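Local coordinates for sulfur carrier protein ThiS (Escherichia coli, PDB 1ZUD), which serves as the sulfur donor for building the thiazole phosphate moiety of thiamine phosphate, within thiamine diphosphate biosynthesis, at residues M10-G15 / H19-Q24; L25-A30 / I57-V62; A30-A35 / E44-H49. One frame throughout, in Å; residues are numbered along the deposited sequence.

Contact 1: residues M10-G15 / H19-Q24; sequences MQCAAG and HELLEQ
The carboxylate of Glu20 meets the backbone of Gly15. Glu20 OE1 lies 3.9 Å from Gly15 O, a contact of two oxygens with no hydrogen bond between them. What holds this carboxylate is the amide of Thr17, just before the helix, which bonds to Glu20 OE1. Glu23 CG of the same helix lies 3.4 Å above one face of the His19 ring, offset toward its rim.

The rest of the contact is apolar and centres on Leu21. Met10 and Leu21 reach toward each other tip to tip. The methyl carbon CE of Met10 comes 3.3 Å from Leu21 CD1, tighter than usual for two carbons. Leu21 CD2 is 4.0 Å from Met10 CE, so the methionine tip touches both branches of the leucine. The methionine starts with CG between its backbone N and carbonyl carbon (chi1 78°). It then runs nearly straight and bends at chi3, which turns CE toward the helix. In Leu21, CG stands opposite the backbone N (chi1 177°), and this carries the methyl groups toward the strand. Cys12 adds a looser touch, with its CB 4.0 Å from Leu21 CD1. It is the beta carbon rather than the sulfur that makes this approach.

Met10 and Cys12 also pack on Ile3 of the adjacent strand 2-5, and Met10 on Phe5. Leu21 reaches further to Ile57 of strand 56-61. The contact therefore sits where the outermost strand 8-11 runs into the turn leading to helix 18-24, with the helix lying against one face of the sheet.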
loop_
_atom_site.group_PDB
_atom_site.type_symbol
_atom_site.label_atom_id
_atom_site.label_comp_id
_atom_site.label_asym_id
_atom_site.label_seq_id
_atom_site.Cartn_x
_atom_site.Cartn_y
_atom_site.Cartn_z
ATOM N N MET D 10 -15.046 9.494 26.115
ATOM C CA MET D 10 -16.113 10.490 26.292
ATOM C C MET D 10 -17.247 9.923 27.145
ATOM O O MET D 10 -17.439 8.708 27.229
ATOM C CB MET D 10 -16.668 11.002 24.948
ATOM C CG MET D 10 -17.650 10.123 24.186
ATOM S SD MET D 10 -18.663 11.102 22.943
ATOM C CE MET D 10 -20.298 10.486 23.290
ATOM N N GLN D 11 -17.961 10.810 27.821
ATOM C CA GLN D 11 -19.080 10.390 28.657
ATOM C C GLN D 11 -20.338 10.770 27.920
ATOM O O GLN D 11 -20.363 11.779 27.236
ATOM C CB GLN D 11 -19.108 11.145 29.996
ATOM C CG GLN D 11 -17.989 10.843 30.967
ATOM C CD GLN D 11 -18.510 10.454 32.355
ATOM O OE1 GLN D 11 -18.958 9.316 32.581
ATOM N NE2 GLN D 11 -18.466 11.408 33.289
ATOM N N CYS D 12 -21.371 9.970 28.061
ATOM C CA CYS D 12 -22.668 10.276 27.454
ATOM C C CYS D 12 -23.730 9.510 28.255
ATOM O O CYS D 12 -23.406 8.552 28.966
ATOM C CB CYS D 12 -22.704 9.850 25.983
ATOM S SG CYS D 12 -22.591 8.071 25.702
ATOM N N ALA D 13 -24.986 9.933 28.143
ATOM C CA ALA D 13 -26.075 9.282 28.864
ATOM C C ALA D 13 -26.282 7.825 28.452
ATOM O O ALA D 13 -25.920 7.401 27.351
ATOM C CB ALA D 13 -27.406 10.076 28.646
ATOM N N ALA D 14 -26.858 7.051 29.358
ATOM C CA ALA D 14 -27.181 5.671 29.074
ATOM C C ALA D 14 -28.556 5.734 28.386
ATOM O O ALA D 14 -29.248 6.752 28.471
ATOM C CB ALA D 14 -27.278 4.878 30.358
ATOM N N GLY D 15 -28.940 4.651 27.713
ATOM C CA GLY D 15 -30.222 4.615 27.021
ATOM C C GLY D 15 -30.388 5.461 25.750
ATOM O O GLY D 15 -31.526 5.638 25.314
ATOM N N HIS D 19 -28.583 7.834 16.797
ATOM C CA HIS D 19 -29.083 9.103 16.276
ATOM C C HIS D 19 -29.044 10.164 17.370
ATOM O O HIS D 19 -28.559 11.283 17.152
ATOM C CB HIS D 19 -30.549 8.946 15.748
ATOM C CG HIS D 19 -31.259 10.243 15.522
ATOM N ND1 HIS D 19 -31.138 10.973 14.352
ATOM C CD2 HIS D 19 -32.044 10.982 16.342
ATOM C CE1 HIS D 19 -31.804 12.107 14.471
ATOM N NE2 HIS D 19 -32.359 12.139 15.666
ATOM N N GLU D 20 -29.551 9.847 18.560
ATOM C CA GLU D 20 -29.555 10.877 19.614
ATOM C C GLU D 20 -28.136 11.307 19.994
ATOM O O GLU D 20 -27.865 12.484 20.254
ATOM C CB GLU D 20 -30.273 10.355 20.875
ATOM C CG GLU D 20 -31.701 9.827 20.590
ATOM C CD GLU D 20 -32.406 9.290 21.854
ATOM O OE1 GLU D 20 -31.917 8.306 22.470
ATOM O OE2 GLU D 20 -33.456 9.865 22.229
ATOM N N LEU D 21 -27.229 10.341 20.065
ATOM C CA LEU D 21 -25.842 10.684 20.382
ATOM C C LEU D 21 -25.243 11.596 19.290
ATOM O O LEU D 21 -24.592 12.592 19.603
ATOM C CB LEU D 21 -24.981 9.408 20.496
ATOM C CG LEU D 21 -23.491 9.685 20.751
ATOM C CD1 LEU D 21 -23.376 10.421 22.068
ATOM C CD2 LEU D 21 -22.679 8.415 20.783
ATOM N N LEU D 22 -25.456 11.270 18.015
ATOM C CA LEU D 22 -24.868 12.098 16.943
ATOM C C LEU D 22 -25.464 13.510 17.019
ATOM O O LEU D 22 -24.775 14.511 16.786
ATOM C CB LEU D 22 -25.107 11.450 15.550
ATOM C CG LEU D 22 -24.435 10.058 15.396
ATOM C CD1 LEU D 22 -24.663 9.512 13.993
ATOM C CD2 LEU D 22 -22.921 10.174 15.685
ATOM N N GLU D 23 -26.738 13.583 17.379
ATOM C CA GLU D 23 -27.439 14.864 17.523
ATOM C C GLU D 23 -26.811 15.671 18.654
ATOM O O GLU D 23 -26.559 16.879 18.511
ATOM C CB GLU D 23 -28.929 14.643 17.833
ATOM C CG GLU D 23 -29.765 14.259 16.633
ATOM C CD GLU D 23 -29.940 15.416 15.650
ATOM O OE1 GLU D 23 -30.823 16.290 15.871
ATOM O OE2 GLU D 23 -29.192 15.457 14.658
ATOM N N GLN D 24 -26.553 15.002 19.773
ATOM C CA GLN D 24 -25.912 15.658 20.923
ATOM C C GLN D 24 -24.524 16.250 20.514
ATOM O O GLN D 24 -24.191 17.383 20.874
ATOM C CB GLN D 24 -25.718 14.643 22.040
ATOM C CG GLN D 24 -25.579 15.253 23.414
ATOM C CD GLN D 24 -26.731 16.217 23.749
ATOM O OE1 GLN D 24 -26.532 17.425 23.827
ATOM N NE2 GLN D 24 -27.939 15.675 23.934
#

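Contact 2: residues L25-A30 / I57-V62; sequences LDQRQA and ILLFQV
Van der Waals contact joins Gln27 to Leu59. The aliphatic part of Gln27 slants across one branch of the leucine, with Gln27 CG 3.6 Å from Leu59 CD2. The amide end folds over the same methyl, and Gln27 OE1 is also 3.6 Å from Leu59 CD2. The bend at chi2 of Gln27 (-57°) brings its amide back over the leucine. Leu59 in turn packs on Leu22 of helix 18-24 and on Phe5 of strand 2-5.

The direct hydrogen bond between the segments is weak. Gln61 NE2 donates to Ala30 O over 3.4 Å. Gln27 NE2 gives a similarly weak bond to Leu25 O, within its own segment. One water links the two segments. It donates to Arg28 O and accepts a weak bond from Gln61 NE2. The amide nitrogen of Gln61 thus has two weak partners rather than one strong one.

Polar contact without a hydrogen bond brings Arg28 to Gln61. The two side chains cross at about a right angle, with their guanidinium and amide planes 43° apart. Arg28 CD lies 3.8 Å from Gln61 NE2, and Arg28 NH1 is 3.9 Å from Gln61 OE1. The backbone carbonyl of Gln61 faces the partner enzyme, where Gln157 of ThiF donates to it. Phe60 and Val62 pack on Leu219 and Trp174 of ThiF.

Segment 25-30 leaves helix 18-24 through a Schellman motif, in which Asp26 has positive phi. This helix-to-strand connection, passing over the central strand 56-61, the last in sequence, belongs to the ubiquitin-like beta-grasp fold. That strand leads to the carboxyl-terminal Gly66, which becomes the thiocarboxylate in the sulfur-loaded protein but is unmodified here.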
loop_
_atom_site.group_PDB
_atom_site.type_symbol
_atom_site.label_atom_id
_atom_site.label_comp_id
_atom_site.label_asym_id
_atom_site.label_seq_id
_atom_site.Cartn_x
_atom_site.Cartn_y
_atom_site.Cartn_z
ATOM N N LEU D 25 -23.745 15.487 19.744
ATOM C CA LEU D 25 -22.395 15.886 19.285
ATOM C C LEU D 25 -22.408 16.789 18.069
ATOM O O LEU D 25 -21.350 17.147 17.516
ATOM C CB LEU D 25 -21.577 14.645 18.957
ATOM C CG LEU D 25 -21.344 13.669 20.109
ATOM C CD1 LEU D 25 -20.626 12.411 19.582
ATOM C CD2 LEU D 25 -20.512 14.364 21.223
ATOM N N ASP D 26 -23.613 17.129 17.626
ATOM C CA ASP D 26 -23.765 18.011 16.472
ATOM C C ASP D 26 -23.107 17.444 15.204
ATOM O O ASP D 26 -22.547 18.187 14.399
ATOM C CB ASP D 26 -23.137 19.370 16.790
ATOM C CG ASP D 26 -23.952 20.512 16.274
ATOM O OD1 ASP D 26 -24.900 20.931 16.985
ATOM O OD2 ASP D 26 -23.652 20.987 15.160
ATOM N N GLN D 27 -23.184 16.134 15.010
ATOM C CA GLN D 27 -22.563 15.513 13.829
ATOM C C GLN D 27 -23.571 15.323 12.699
ATOM O O GLN D 27 -24.732 14.927 12.929
ATOM C CB GLN D 27 -21.993 14.145 14.196
ATOM C CG GLN D 27 -20.796 14.199 15.120
ATOM C CD GLN D 27 -19.671 15.047 14.511
ATOM O OE1 GLN D 27 -19.279 14.851 13.354
ATOM N NE2 GLN D 27 -19.171 16.002 15.283
ATOM N N ARG D 28 -23.116 15.595 11.478
ATOM C CA ARG D 28 -23.944 15.432 10.284
ATOM C C ARG D 28 -23.973 13.939 9.891
ATOM O O ARG D 28 -22.938 13.270 9.910
ATOM C CB ARG D 28 -23.355 16.288 9.143
ATOM C CG ARG D 28 -23.642 15.770 7.757
ATOM C CD ARG D 28 -22.375 15.840 6.909
ATOM N NE ARG D 28 -22.237 17.111 6.210
ATOM C CZ ARG D 28 -21.075 17.628 5.810
ATOM N NH1 ARG D 28 -19.935 16.992 6.051
ATOM N NH2 ARG D 28 -21.062 18.769 5.131
ATOM N N GLN D 29 -25.139 13.434 9.498
ATOM C CA GLN D 29 -25.264 12.021 9.146
ATOM C C GLN D 29 -25.030 11.683 7.659
ATOM O O GLN D 29 -24.569 10.594 7.321
ATOM C CB GLN D 29 -26.633 11.524 9.636
ATOM C CG GLN D 29 -26.724 11.641 11.169
ATOM C CD GLN D 29 -28.049 11.121 11.729
ATOM O OE1 GLN D 29 -28.697 10.241 11.135
ATOM N NE2 GLN D 29 -28.454 11.665 12.879
ATOM N N ALA D 30 -25.349 12.640 6.795
ATOM C CA ALA D 30 -25.181 12.509 5.363
ATOM C C ALA D 30 -23.676 12.305 5.062
ATOM O O ALA D 30 -22.828 13.005 5.595
ATOM C CB ALA D 30 -25.707 13.771 4.670
ATOM N N ILE D 57 -16.739 3.562 19.363
ATOM C CA ILE D 57 -17.423 4.049 18.184
ATOM C C ILE D 57 -16.531 4.880 17.276
ATOM O O ILE D 57 -15.695 5.641 17.746
ATOM C CB ILE D 57 -18.610 4.887 18.617
ATOM C CG1 ILE D 57 -19.518 4.059 19.561
ATOM C CG2 ILE D 57 -19.466 5.246 17.410
ATOM C CD1 ILE D 57 -20.667 4.909 20.131
ATOM N N LEU D 58 -16.717 4.699 15.975
ATOM C CA LEU D 58 -15.981 5.454 14.945
ATOM C C LEU D 58 -17.026 6.056 14.028
ATOM O O LEU D 58 -17.958 5.376 13.573
ATOM C CB LEU D 58 -15.120 4.528 14.085
ATOM C CG LEU D 58 -14.082 3.676 14.787
ATOM C CD1 LEU D 58 -13.255 2.966 13.727
ATOM C CD2 LEU D 58 -13.176 4.588 15.669
ATOM N N LEU D 59 -16.881 7.336 13.778
ATOM C CA LEU D 59 -17.769 8.039 12.894
ATOM C C LEU D 59 -16.828 8.616 11.823
ATOM O O LEU D 59 -15.917 9.361 12.162
ATOM C CB LEU D 59 -18.437 9.161 13.652
ATOM C CG LEU D 59 -19.268 9.979 12.696
ATOM C CD1 LEU D 59 -20.441 9.104 12.195
ATOM C CD2 LEU D 59 -19.708 11.269 13.407
ATOM N N PHE D 60 -17.008 8.262 10.560
ATOM C CA PHE D 60 -16.082 8.772 9.513
ATOM C C PHE D 60 -16.831 9.103 8.222
ATOM O O PHE D 60 -17.956 8.662 8.000
ATOM C CB PHE D 60 -14.954 7.730 9.231
ATOM C CG PHE D 60 -15.474 6.318 8.945
ATOM C CD1 PHE D 60 -15.945 5.499 9.986
ATOM C CD2 PHE D 60 -15.567 5.849 7.642
ATOM C CE1 PHE D 60 -16.506 4.228 9.716
ATOM C CE2 PHE D 60 -16.118 4.587 7.355
ATOM C CZ PHE D 60 -16.593 3.764 8.407
ATOM N N GLN D 61 -16.198 9.866 7.348
ATOM C CA GLN D 61 -16.875 10.253 6.109
ATOM C C GLN D 61 -16.423 9.423 4.940
ATOM O O GLN D 61 -15.301 8.878 4.948
ATOM C CB GLN D 61 -16.585 11.724 5.802
ATOM C CG GLN D 61 -17.318 12.680 6.717
ATOM C CD GLN D 61 -18.660 13.110 6.131
ATOM O OE1 GLN D 61 -18.732 13.482 4.954
ATOM N NE2 GLN D 61 -19.724 13.071 6.945
ATOM N N VAL D 62 -17.300 9.321 3.943
ATOM C CA VAL D 62 -16.960 8.579 2.748
ATOM C C VAL D 62 -15.864 9.346 1.941
ATOM O O VAL D 62 -15.840 10.594 1.922
ATOM C CB VAL D 62 -18.206 8.407 1.823
ATOM C CG1 VAL D 62 -18.806 9.837 1.409
ATOM C CG2 VAL D 62 -17.808 7.512 0.572
HETATM O O HOH W 1 -20.497 13.575 10.134
#

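Contact 3: residues A30-A35 / E44-H49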
loop_
_atom_site.group_PDB
_atom_site.type_symbol
_atom_site.label_atom_id
_atom_site.label_comp_id
_atom_site.label_asym_id
_atom_site.label_seq_id
_atom_site.Cartn_x
_atom_site.Cartn_y
_atom_site.Cartn_z
ATOM N N ALA D 30 -25.349 12.640 6.795
ATOM C CA ALA D 30 -25.181 12.509 5.363
ATOM C C ALA D 30 -23.676 12.305 5.062
ATOM O O ALA D 30 -22.828 13.005 5.595
ATOM C CB ALA D 30 -25.707 13.771 4.670
ATOM N N GLY D 31 -23.359 11.321 4.237
ATOM C CA GLY D 31 -21.965 11.075 3.912
ATOM C C GLY D 31 -21.164 10.416 5.027
ATOM O O GLY D 31 -19.951 10.281 4.889
ATOM N N ALA D 32 -21.813 9.979 6.118
ATOM C CA ALA D 32 -21.078 9.350 7.221
ATOM C C ALA D 32 -21.411 7.888 7.424
ATOM O O ALA D 32 -22.478 7.426 7.039
ATOM C CB ALA D 32 -21.344 10.142 8.566
ATOM N N ALA D 33 -20.479 7.122 7.977
ATOM C CA ALA D 33 -20.799 5.731 8.267
ATOM C C ALA D 33 -20.305 5.594 9.692
ATOM O O ALA D 33 -19.480 6.379 10.151
ATOM C CB ALA D 33 -20.066 4.740 7.315
ATOM N N LEU D 34 -20.817 4.601 10.390
ATOM C CA LEU D 34 -20.476 4.415 11.788
ATOM C C LEU D 34 -20.168 2.930 12.103
ATOM O O LEU D 34 -20.815 2.007 11.574
ATOM C CB LEU D 34 -21.667 4.946 12.644
ATOM C CG LEU D 34 -21.424 4.863 14.154
ATOM C CD1 LEU D 34 -21.529 6.255 14.742
ATOM C CD2 LEU D 34 -22.372 3.873 14.804
ATOM N N ALA D 35 -19.153 2.704 12.934
ATOM C CA ALA D 35 -18.832 1.358 13.358
ATOM C C ALA D 35 -18.915 1.320 14.883
ATOM O O ALA D 35 -18.601 2.319 15.562
ATOM C CB ALA D 35 -17.442 0.976 12.939
ATOM N N GLU D 44 -29.469 2.981 8.389
ATOM C CA GLU D 44 -30.896 2.778 8.520
ATOM C C GLU D 44 -31.234 2.301 9.931
ATOM O O GLU D 44 -32.386 2.293 10.300
ATOM C CB GLU D 44 -31.403 1.784 7.454
ATOM C CG GLU D 44 -30.981 0.332 7.653
ATOM C CD GLU D 44 -31.525 -0.605 6.558
ATOM O OE1 GLU D 44 -31.415 -1.845 6.715
ATOM O OE2 GLU D 44 -32.053 -0.103 5.531
ATOM N N GLN D 45 -30.239 1.907 10.728
ATOM C CA GLN D 45 -30.521 1.438 12.094
ATOM C C GLN D 45 -30.198 2.465 13.191
ATOM O O GLN D 45 -30.466 2.234 14.390
ATOM C CB GLN D 45 -29.707 0.167 12.388
ATOM C CG GLN D 45 -30.165 -1.095 11.653
ATOM C CD GLN D 45 -29.140 -2.229 11.689
ATOM O OE1 GLN D 45 -28.400 -2.407 12.662
ATOM N NE2 GLN D 45 -29.108 -3.015 10.620
ATOM N N TRP D 46 -29.664 3.626 12.812
ATOM C CA TRP D 46 -29.238 4.564 13.848
ATOM C C TRP D 46 -30.326 5.124 14.744
ATOM O O TRP D 46 -30.046 5.450 15.882
ATOM C CB TRP D 46 -28.423 5.745 13.284
ATOM C CG TRP D 46 -27.118 5.354 12.539
ATOM C CD1 TRP D 46 -26.526 4.125 12.478
ATOM C CD2 TRP D 46 -26.280 6.232 11.777
ATOM N NE1 TRP D 46 -25.366 4.176 11.716
ATOM C CE2 TRP D 46 -25.191 5.458 11.276
ATOM C CE3 TRP D 46 -26.338 7.583 11.467
ATOM C CZ2 TRP D 46 -24.174 6.007 10.472
ATOM C CZ3 TRP D 46 -25.295 8.137 10.645
ATOM C CH2 TRP D 46 -24.250 7.335 10.172
ATOM N N ALA D 47 -31.546 5.244 14.243
ATOM C CA ALA D 47 -32.642 5.792 15.056
ATOM C C ALA D 47 -33.074 4.883 16.201
ATOM O O ALA D 47 -33.718 5.340 17.136
ATOM C CB ALA D 47 -33.855 6.113 14.163
ATOM N N GLN D 48 -32.733 3.605 16.134
ATOM C CA GLN D 48 -33.104 2.642 17.196
ATOM C C GLN D 48 -31.922 1.958 17.901
ATOM O O GLN D 48 -32.078 1.428 19.010
ATOM C CB GLN D 48 -33.982 1.550 16.604
ATOM C CG GLN D 48 -35.336 2.070 16.154
ATOM C CD GLN D 48 -36.404 1.006 16.222
ATOM O OE1 GLN D 48 -36.405 0.056 15.421
ATOM N NE2 GLN D 48 -37.319 1.140 17.194
ATOM N N HIS D 49 -30.742 1.962 17.268
ATOM C CA HIS D 49 -29.565 1.307 17.859
ATOM C C HIS D 49 -29.111 2.006 19.139
ATOM O O HIS D 49 -28.673 3.141 19.115
ATOM C CB HIS D 49 -28.404 1.303 16.877
ATOM C CG HIS D 49 -27.374 0.270 17.194
ATOM N ND1 HIS D 49 -27.387 -0.987 16.628
ATOM C CD2 HIS D 49 -26.320 0.290 18.049
ATOM C CE1 HIS D 49 -26.383 -1.695 17.119
ATOM N NE2 HIS D 49 -25.720 -0.944 17.982
#
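Trp46 carries the contact from residues 44-49 to Ala32, Ala33 and Leu34. Ahead of it, Glu44 turns to the partner enzyme, where the amide of Gly239 of ThiF donates to its OE1. Gln45 follows, and its carbonyl accepts two backbone bonds within the turn. Gln45 O accepts from His49 N at 2.9 Å and from Gln48 N at 3.2 Å.

The indole of Trp46 then meets strand 32-36 with its six-membered ring. CG lies beside the backbone N and opposite the carbonyl carbon (chi1 -60°), which sends the ring toward the strand. Trp46 CZ2 is 3.5 Å from Leu34 CB, an oblique approach, and 4.0 Å from Ala33 C, which lies at the ring edge near its plane. Trp46 CH2 is 3.6 Å from Ala32 O, also oblique. That carbonyl has a polar partner in Arg43 NH1, and the indole NE1 bonds to Val41 O. Both polar groups are thus satisfied although the contact is buried. In this beta-grasp fold the indole packs between strand 32-36 and helix 18-24, touching Val18 and Leu22 of the helix. The backbone of Trp46 bonds to that of His19 at the start of the helix.

His49, last in the segment, rests on Val18 and Val41.

In the fold
All three contacts reach the same sheet, and contact 3 is nested within the loop closed by contact 2. Contacts 1 and 2 have centres about 13 Å apart and join through the end of helix 18-24, where Leu22 O lies 2.9 Å from Gln27 N. Contacts 1 and 3 are equally far apart. Leu22 CD1 reaches Trp46 CE3 at 3.6 Å. Contacts 2 and 3 are closer, about 8 Å between centres. They share Ala30, and their strands 56-61 and 32-36 are neighbours, with Phe60 O 3.0 Å from Ala33 N. Both also border ThiF, whereas contact 1 does not. Strand 56-61 leads toward the carboxyl terminus, which carries no sulfur in this structure.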